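Local coordinates for CELL WALL surface anchor family protein (Streptococcus pneumoniae, PDB 2WW8) that serves as the pilus adhesin RrgA, probably recognising host cells through an integrin I-like domain carried among immunoglobulin-like and CNA_B-type domains, at residues L322-D327 against T371-Q376; L258-T263 against E333-V338. One frame throughout, in Å; residues are numbered along the deposited sequence.

Contact 1. Residues L322-D327 against T371-Q376; sequences LKLTND and TQQARQ
Gln373 lays its carboxamide against the backbone of Leu322, Lys323 and Leu324, so that one primary amide pairs with the two peptide groups flanking Lys323. Its CG stands anti to the carbonyl carbon (chi1 -52°) and the chain runs extended beyond it, carrying the amide from the last turn of helix 359-373 across to the corner at Lys323. On one side NE2 donates to Leu322 O at 3.1 Å, a nearly straight bond of 167° that lies in the amide plane of Gln373 and meets a lone pair of the carbonyl oxygen. On the other side Gln373 OE1 accepts from Leu324 N at 3.0 Å, with the donor 30° out of the carbonyl plane rather than on a lone pair. The same oxygen accepts a second hydrogen bond from a water 2.8 Å from Gln373 OE1, which also donates to Leu324 O.

Carbon contacts are few: Leu324 CD1 lies over the start of Ala374, 4.3 Å from Ala374 CB. Lys323 crosses Gln373 at about a right angle, its CG making a carbon-oxygen contact of 3.7 Å with Gln373 OE1, while Lys323 NZ turns off to a salt bridge with Asp330.

The C-terminal end of helix 359-373 is thus tied to strand 324-325, whose Thr325 pairs by backbone with Val270 of strand 269-275, in what is probably an integrin I-like domain. The donor and acceptor pattern is consistent with one flip of the amide and should restrain its rotation, a glutamine supplying backbone-like pairing to a chain corner.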
ATOM      1  N   LEU A 322     -35.679  -7.267   0.356  1.00 14.41           N
ATOM      2  CA  LEU A 322     -36.639  -8.136   1.042  1.00 15.60           C
ATOM      3  C   LEU A 322     -36.225  -9.617   0.962  1.00 16.63           C
ATOM      4  O   LEU A 322     -37.098 -10.485   0.995  1.00 17.65           O
ATOM      5  CB  LEU A 322     -38.029  -8.015   0.419  1.00 15.07           C
ATOM      6  CG  LEU A 322     -38.619  -6.629   0.640  1.00 16.44           C
ATOM      7  CD1 LEU A 322     -39.930  -6.354  -0.138  1.00 15.64           C
ATOM      8  CD2 LEU A 322     -38.677  -6.209   2.103  1.00 13.41           C
ATOM      9  N   LYS A 323     -34.926  -9.884   0.833  1.00 16.68           N
ATOM     10  CA  LYS A 323     -34.369 -11.227   0.753  1.00 16.46           C
ATOM     11  C   LYS A 323     -33.170 -11.365   1.720  1.00 17.29           C
ATOM     12  O   LYS A 323     -32.218 -10.523   1.708  1.00 15.07           O
ATOM     13  CB  LYS A 323     -33.954 -11.449  -0.691  1.00 17.10           C
ATOM     14  CG  LYS A 323     -33.681 -12.896  -1.072  1.00 25.78           C
ATOM     15  CD  LYS A 323     -33.004 -13.018  -2.447  1.00 35.77           C
ATOM     16  CE  LYS A 323     -31.496 -13.175  -2.322  1.00 38.10           C
ATOM     17  NZ  LYS A 323     -30.834 -12.799  -3.600  1.00 44.35           N
ATOM     18  N   LEU A 324     -33.255 -12.362   2.621  1.00 16.17           N
ATOM     19  CA  LEU A 324     -32.138 -12.720   3.526  1.00 14.21           C
ATOM     20  C   LEU A 324     -30.979 -13.126   2.635  1.00 14.83           C
ATOM     21  O   LEU A 324     -31.150 -13.988   1.751  1.00 12.71           O
ATOM     22  CB  LEU A 324     -32.505 -13.928   4.404  1.00 12.88           C
ATOM     23  CG  LEU A 324     -33.352 -13.533   5.616  1.00 12.46           C
ATOM     24  CD1 LEU A 324     -33.720 -14.823   6.322  1.00 10.31           C
ATOM     25  CD2 LEU A 324     -32.577 -12.571   6.485  1.00 12.85           C
ATOM     26  N   THR A 325     -29.803 -12.527   2.822  1.00 14.02           N
ATOM     27  CA  THR A 325     -28.696 -12.784   1.904  1.00 13.30           C
ATOM     28  C   THR A 325     -27.364 -12.734   2.662  1.00 14.34           C
ATOM     29  O   THR A 325     -27.248 -11.932   3.597  1.00 12.68           O
ATOM     30  CB  THR A 325     -28.611 -11.762   0.735  1.00 13.35           C
ATOM     31  OG1 THR A 325     -27.542 -12.120  -0.161  1.00 12.98           O
ATOM     32  CG2 THR A 325     -28.309 -10.346   1.180  1.00 14.14           C
ATOM     33  N   ASN A 326     -26.372 -13.518   2.230  1.00 14.38           N
ATOM     34  CA  ASN A 326     -24.986 -13.354   2.690  1.00 14.32           C
ATOM     35  C   ASN A 326     -24.029 -13.209   1.505  1.00 15.57           C
ATOM     36  O   ASN A 326     -22.802 -13.307   1.629  1.00 13.93           O
ATOM     37  CB  ASN A 326     -24.554 -14.522   3.588  1.00 13.82           C
ATOM     38  CG  ASN A 326     -24.518 -15.855   2.819  1.00 17.26           C
ATOM     39  OD1 ASN A 326     -24.926 -15.926   1.669  1.00 16.25           O
ATOM     40  ND2 ASN A 326     -23.990 -16.900   3.434  1.00 24.20           N
ATOM     41  N   ASP A 327     -24.594 -12.993   0.324  1.00 14.98           N
ATOM     42  CA  ASP A 327     -23.720 -12.827  -0.841  1.00 15.77           C
ATOM     43  C   ASP A 327     -23.119 -11.393  -0.793  1.00 16.76           C
ATOM     44  O   ASP A 327     -23.861 -10.424  -0.645  1.00 15.29           O
ATOM     45  CB  ASP A 327     -24.583 -12.997  -2.106  1.00 16.28           C
ATOM     46  CG  ASP A 327     -23.847 -12.547  -3.364  1.00 18.84           C
ATOM     47  OD1 ASP A 327     -23.828 -11.335  -3.699  1.00 18.56           O
ATOM     48  OD2 ASP A 327     -23.260 -13.436  -3.998  1.00 21.58           O
ATOM     49  N   THR A 371     -40.169 -16.220   8.533  1.00 13.20           N
ATOM     50  CA  THR A 371     -40.948 -17.437   8.373  1.00 13.43           C
ATOM     51  C   THR A 371     -40.586 -18.145   7.042  1.00 13.21           C
ATOM     52  O   THR A 371     -40.418 -19.368   6.960  1.00 11.97           O
ATOM     53  CB  THR A 371     -42.483 -17.142   8.551  1.00 13.89           C
ATOM     54  OG1 THR A 371     -42.707 -16.709   9.912  1.00 13.14           O
ATOM     55  CG2 THR A 371     -43.261 -18.461   8.353  1.00 16.37           C
ATOM     56  N   GLN A 372     -40.531 -17.362   5.971  1.00 10.89           N
ATOM     57  CA  GLN A 372     -40.401 -17.952   4.641  1.00 11.86           C
ATOM     58  C   GLN A 372     -38.961 -18.257   4.292  1.00 11.43           C
ATOM     59  O   GLN A 372     -38.714 -19.234   3.597  1.00 13.72           O
ATOM     60  CB  GLN A 372     -40.973 -17.028   3.586  1.00 12.34           C
ATOM     61  CG  GLN A 372     -42.494 -17.030   3.747  1.00 20.04           C
ATOM     62  CD  GLN A 372     -43.095 -16.213   2.657  1.00 29.20           C
ATOM     63  OE1 GLN A 372     -42.358 -15.709   1.804  1.00 30.64           O
ATOM     64  NE2 GLN A 372     -44.409 -16.052   2.668  1.00 31.16           N
ATOM     65  N   GLN A 373     -38.028 -17.451   4.789  1.00 10.10           N
ATOM     66  CA  GLN A 373     -36.648 -17.566   4.282  1.00 10.88           C
ATOM     67  C   GLN A 373     -35.581 -17.973   5.311  1.00  9.72           C
ATOM     68  O   GLN A 373     -34.510 -18.372   4.889  1.00 13.48           O
ATOM     69  CB  GLN A 373     -36.214 -16.255   3.655  1.00  9.48           C
ATOM     70  CG  GLN A 373     -37.223 -15.712   2.573  1.00 12.49           C
ATOM     71  CD  GLN A 373     -36.715 -14.342   2.094  1.00 15.79           C
ATOM     72  OE1 GLN A 373     -35.512 -14.176   1.883  1.00 16.71           O
ATOM     73  NE2 GLN A 373     -37.576 -13.389   1.928  1.00 12.40           N
ATOM     74  N   ALA A 374     -35.841 -17.887   6.609  1.00 10.32           N
ATOM     75  CA  ALA A 374     -34.802 -18.195   7.589  1.00 12.03           C
ATOM     76  C   ALA A 374     -34.443 -19.686   7.545  1.00 12.40           C
ATOM     77  O   ALA A 374     -35.277 -20.561   7.238  1.00  9.85           O
ATOM     78  CB  ALA A 374     -35.270 -17.813   9.006  1.00 10.42           C
ATOM     79  N   ARG A 375     -33.184 -19.964   7.868  1.00 11.19           N
ATOM     80  CA  ARG A 375     -32.771 -21.314   8.068  1.00 11.78           C
ATOM     81  C   ARG A 375     -33.389 -21.964   9.302  1.00 13.18           C
ATOM     82  O   ARG A 375     -33.699 -21.304  10.282  1.00 12.44           O
ATOM     83  CB  ARG A 375     -31.243 -21.428   8.078  1.00 10.44           C
ATOM     84  CG  ARG A 375     -30.674 -20.930   6.744  1.00  7.37           C
ATOM     85  CD  ARG A 375     -29.185 -20.698   6.955  1.00 11.42           C
ATOM     86  NE  ARG A 375     -29.018 -19.420   7.647  1.00 13.18           N
ATOM     87  CZ  ARG A 375     -27.853 -18.778   7.697  1.00  9.68           C
ATOM     88  NH1 ARG A 375     -26.780 -19.388   7.219  1.00  5.67           N
ATOM     89  NH2 ARG A 375     -27.749 -17.617   8.319  1.00  9.35           N
ATOM     90  N   GLN A 376     -33.534 -23.280   9.253  1.00 12.02           N
ATOM     91  CA  GLN A 376     -34.026 -24.029  10.407  1.00 14.07           C
ATOM     92  C   GLN A 376     -33.159 -23.850  11.681  1.00 13.95           C
ATOM     93  O   GLN A 376     -33.670 -23.563  12.768  1.00 17.15           O
ATOM     94  CB  GLN A 376     -34.149 -25.516  10.055  1.00 12.06           C
ATOM     95  CG  GLN A 376     -34.649 -26.340  11.291  1.00 15.72           C
ATOM     96  CD  GLN A 376     -34.767 -27.828  11.040  1.00 21.37           C
ATOM     97  OE1 GLN A 376     -34.010 -28.609  11.625  1.00 26.18           O
ATOM     98  NE2 GLN A 376     -35.695 -28.246  10.169  1.00 17.62           N
TER
HETATM   99  O   HOH W   1     -33.341 -15.613   0.840  1.00 20.12           O

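Contact 2. Residues L258-T263 against E333-V338; sequences LIDKIT and ELKNKV
Apolar contact begins with Ile259, which points from helix 247-263 toward helix 328-337 and extends CG1 anti to its own carbonyl carbon (chi1 -68°). Its terminal methyl CD1 meets Leu334 CD2 at 3.2 Å, tighter than usual for two carbons, the two side chains crossing obliquely. Val338 lies near the same methyl, CG2 being 4.1 Å from Ile259 CD1. The other branch of the isoleucine, CG2, lies 3.8 Å from Lys335 CG, as the two side chains slide past each other in opposite directions. CG and CD of Lys335 thus lie along Ile259 before its end reaches the carboxylate.

The polar part is a salt bridge at the exposed margin. Lys335 bends at chi3 (76°), which brings NZ to Asp260 OD1 at 2.7 Å on the syn lone pair of that oxygen; the side chains cross at about a right angle. A water bonded to Asp260 OD2 at 2.5 Å also makes a weak link to Lys335 NZ, so both carboxylate oxygens are engaged.

Within helix 247-263, Thr263 OG1 donates to Ile259 O at 2.8 Å, from above the carbonyl plane, and Thr263 N bonds to the same oxygen. Two donors from Thr263 thereby grip the carbonyl of Ile259.

The two helices pack side by side, nearly antiparallel at 158° with short-segment axes 11.3 Å apart, on one face of the central parallel sheet, consistent with the alpha/beta build of an integrin I-like (von Willebrand A-type) domain. Ile259 also touches Ile229 of strand 225-232, Leu334 touches Val270 of strand 269-275, and Val338 reaches Leu231 and Leu272 on these two neighbouring strands, while Ile262 packs on Phe583 of helix 575-583.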
ATOM      1  N   LEU A 258     -24.030  -1.622  11.211  1.00 13.03           N
ATOM      2  CA  LEU A 258     -24.561  -2.849  11.786  1.00 15.12           C
ATOM      3  C   LEU A 258     -24.577  -4.008  10.748  1.00 14.17           C
ATOM      4  O   LEU A 258     -24.192  -5.132  11.045  1.00 14.08           O
ATOM      5  CB  LEU A 258     -25.975  -2.621  12.362  1.00 15.01           C
ATOM      6  CG  LEU A 258     -26.673  -3.871  12.930  1.00 15.99           C
ATOM      7  CD1 LEU A 258     -25.891  -4.433  14.119  1.00 14.84           C
ATOM      8  CD2 LEU A 258     -28.135  -3.629  13.290  1.00 13.42           C
ATOM      9  N   ILE A 259     -25.000  -3.724   9.521  1.00 14.28           N
ATOM     10  CA  ILE A 259     -24.916  -4.691   8.439  1.00 12.95           C
ATOM     11  C   ILE A 259     -23.456  -5.174   8.317  1.00 14.87           C
ATOM     12  O   ILE A 259     -23.231  -6.392   8.260  1.00 14.57           O
ATOM     13  CB  ILE A 259     -25.418  -4.078   7.124  1.00 12.45           C
ATOM     14  CG1 ILE A 259     -26.931  -3.853   7.266  1.00 13.65           C
ATOM     15  CG2 ILE A 259     -25.084  -4.983   5.957  1.00 12.71           C
ATOM     16  CD1 ILE A 259     -27.498  -2.989   6.138  1.00 12.12           C
ATOM     17  N   ASP A 260     -22.483  -4.259   8.273  1.00 13.52           N
ATOM     18  CA  ASP A 260     -21.064  -4.674   8.191  1.00 14.56           C
ATOM     19  C   ASP A 260     -20.690  -5.608   9.341  1.00 14.08           C
ATOM     20  O   ASP A 260     -19.928  -6.535   9.113  1.00 15.22           O
ATOM     21  CB  ASP A 260     -20.022  -3.540   8.224  1.00 15.49           C
ATOM     22  CG  ASP A 260     -20.050  -2.635   6.997  1.00 18.38           C
ATOM     23  OD1 ASP A 260     -20.469  -3.088   5.916  1.00 23.30           O
ATOM     24  OD2 ASP A 260     -19.675  -1.431   7.088  1.00 23.18           O
ATOM     25  N   LYS A 261     -21.119  -5.339  10.565  1.00 12.34           N
ATOM     26  CA  LYS A 261     -20.755  -6.184  11.700  1.00 14.94           C
ATOM     27  C   LYS A 261     -21.445  -7.548  11.585  1.00 14.44           C
ATOM     28  O   LYS A 261     -20.797  -8.573  11.765  1.00 12.16           O
ATOM     29  CB  LYS A 261     -21.202  -5.546  13.020  1.00 14.70           C
ATOM     30  CG  LYS A 261     -20.365  -4.334  13.397  1.00 18.34           C
ATOM     31  CD  LYS A 261     -20.945  -3.746  14.682  1.00 25.61           C
ATOM     32  CE  LYS A 261     -20.863  -2.211  14.664  1.00 23.85           C
ATOM     33  NZ  LYS A 261     -19.451  -1.937  14.826  1.00 23.02           N
ATOM     34  N   ILE A 262     -22.747  -7.564  11.267  1.00 14.97           N
ATOM     35  CA  ILE A 262     -23.453  -8.849  11.104  1.00 14.21           C
ATOM     36  C   ILE A 262     -22.835  -9.714  10.007  1.00 15.47           C
ATOM     37  O   ILE A 262     -22.647 -10.920  10.209  1.00 15.01           O
ATOM     38  CB  ILE A 262     -24.924  -8.627  10.812  1.00 15.02           C
ATOM     39  CG1 ILE A 262     -25.627  -8.111  12.077  1.00 12.60           C
ATOM     40  CG2 ILE A 262     -25.602  -9.943  10.328  1.00 15.89           C
ATOM     41  CD1 ILE A 262     -26.946  -7.370  11.707  1.00 15.48           C
ATOM     42  N   THR A 263     -22.437  -9.091   8.892  1.00 13.34           N
ATOM     43  CA  THR A 263     -22.080  -9.881   7.731  1.00 12.01           C
ATOM     44  C   THR A 263     -20.573 -10.090   7.655  1.00 13.21           C
ATOM     45  O   THR A 263     -20.085 -10.702   6.736  1.00 14.17           O
ATOM     46  CB  THR A 263     -22.572  -9.226   6.442  1.00 11.38           C
ATOM     47  OG1 THR A 263     -21.940  -7.944   6.251  1.00 11.92           O
ATOM     48  CG2 THR A 263     -24.093  -9.121   6.404  1.00  8.43           C
ATOM     49  N   GLU A 333     -25.424  -4.033  -2.444  1.00 17.93           N
ATOM     50  CA  GLU A 333     -26.612  -3.493  -3.045  1.00 16.87           C
ATOM     51  C   GLU A 333     -27.592  -3.132  -1.939  1.00 14.52           C
ATOM     52  O   GLU A 333     -28.151  -2.043  -1.943  1.00 16.13           O
ATOM     53  CB  GLU A 333     -27.136  -4.542  -4.024  1.00 15.96           C
ATOM     54  CG  GLU A 333     -28.318  -4.039  -4.820  1.00 28.81           C
ATOM     55  CD  GLU A 333     -28.910  -5.114  -5.737  1.00 36.24           C
ATOM     56  OE1 GLU A 333     -28.287  -6.195  -5.941  1.00 36.63           O
ATOM     57  OE2 GLU A 333     -30.044  -4.846  -6.203  1.00 36.25           O
ATOM     58  N   LEU A 334     -27.739  -4.010  -0.946  1.00 13.53           N
ATOM     59  CA  LEU A 334     -28.614  -3.757   0.191  1.00 14.07           C
ATOM     60  C   LEU A 334     -28.195  -2.489   0.964  1.00 14.28           C
ATOM     61  O   LEU A 334     -29.027  -1.625   1.289  1.00 15.12           O
ATOM     62  CB  LEU A 334     -28.712  -5.029   1.033  1.00 13.68           C
ATOM     63  CG  LEU A 334     -29.461  -5.088   2.371  1.00 18.22           C
ATOM     64  CD1 LEU A 334     -29.599  -6.542   2.903  1.00 19.96           C
ATOM     65  CD2 LEU A 334     -28.750  -4.222   3.425  1.00 16.52           C
ATOM     66  N   LYS A 335     -26.908  -2.362   1.276  1.00 15.04           N
ATOM     67  CA  LYS A 335     -26.454  -1.166   1.993  1.00 13.49           C
ATOM     68  C   LYS A 335     -26.696   0.082   1.137  1.00 13.64           C
ATOM     69  O   LYS A 335     -26.972   1.108   1.707  1.00 14.04           O
ATOM     70  CB  LYS A 335     -24.946  -1.238   2.301  1.00 11.72           C
ATOM     71  CG  LYS A 335     -24.580  -2.205   3.467  1.00 11.98           C
ATOM     72  CD  LYS A 335     -23.104  -2.387   3.483  1.00 11.98           C
ATOM     73  CE  LYS A 335     -22.410  -1.231   4.030  1.00 16.45           C
ATOM     74  NZ  LYS A 335     -20.946  -1.493   3.853  1.00 16.79           N
ATOM     75  N   ASN A 336     -26.561   0.056  -0.193  1.00 15.20           N
ATOM     76  CA  ASN A 336     -26.923   1.216  -1.041  1.00 15.79           C
ATOM     77  C   ASN A 336     -28.412   1.551  -1.087  1.00 16.85           C
ATOM     78  O   ASN A 336     -28.803   2.615  -1.595  1.00 17.52           O
ATOM     79  CB  ASN A 336     -26.482   1.020  -2.495  1.00 16.21           C
ATOM     80  CG  ASN A 336     -24.966   1.151  -2.672  1.00 20.64           C
ATOM     81  OD1 ASN A 336     -24.310   1.855  -1.902  1.00 28.02           O
ATOM     82  ND2 ASN A 336     -24.398   0.470  -3.663  1.00 19.92           N
ATOM     83  N   LYS A 337     -29.247   0.634  -0.614  1.00 14.84           N
ATOM     84  CA  LYS A 337     -30.695   0.878  -0.552  1.00 16.45           C
ATOM     85  C   LYS A 337     -31.113   1.490   0.752  1.00 14.54           C
ATOM     86  O   LYS A 337     -32.250   2.007   0.855  1.00 15.76           O
ATOM     87  CB  LYS A 337     -31.475  -0.431  -0.763  1.00 15.03           C
ATOM     88  CG  LYS A 337     -31.387  -0.627  -2.289  1.00 22.78           C
ATOM     89  CD  LYS A 337     -32.017  -1.891  -2.736  1.00 26.05           C
ATOM     90  CE  LYS A 337     -33.414  -1.558  -3.210  1.00 21.10           C
ATOM     91  NZ  LYS A 337     -34.112  -2.883  -3.489  1.00 20.85           N
ATOM     92  N   VAL A 338     -30.237   1.396   1.757  1.00 14.35           N
ATOM     93  CA  VAL A 338     -30.497   2.050   3.047  1.00 13.64           C
ATOM     94  C   VAL A 338     -30.684   3.573   2.798  1.00 13.21           C
ATOM     95  O   VAL A 338     -29.782   4.173   2.278  1.00 15.08           O
ATOM     96  CB  VAL A 338     -29.371   1.807   4.056  1.00 14.15           C
ATOM     97  CG1 VAL A 338     -29.711   2.545   5.342  1.00 12.96           C
ATOM     98  CG2 VAL A 338     -29.199   0.288   4.354  1.00 12.74           C
TER
HETATM   99  O   HOH W   2     -18.124  -0.826   5.202  1.00 28.65           O

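In the fold
Contacts 1 and 2 have centres 14 Å apart and nearest atoms about 4 Å apart, without touching. Along the chain they alternate: 258-263, 322-327, 333-338, 371-376. Strand 324-325 leads directly into helix 328-337, which helix 359-373 follows, so the second segment of contact 2 falls between the two of contact 1. Both contacts border strand 269-275 of the parallel sheet, against which strand 324-325 lies, and its neighbour 225-232. Contact 2 is buried and pairs two helices, whereas contact 1 lies at the surface. Together they join helix 247-263, strand 324-325 and helices 328-337 and 359-373 beside this sheet, within the domain that also holds the magnesium site, consistent with an integrin I-like domain.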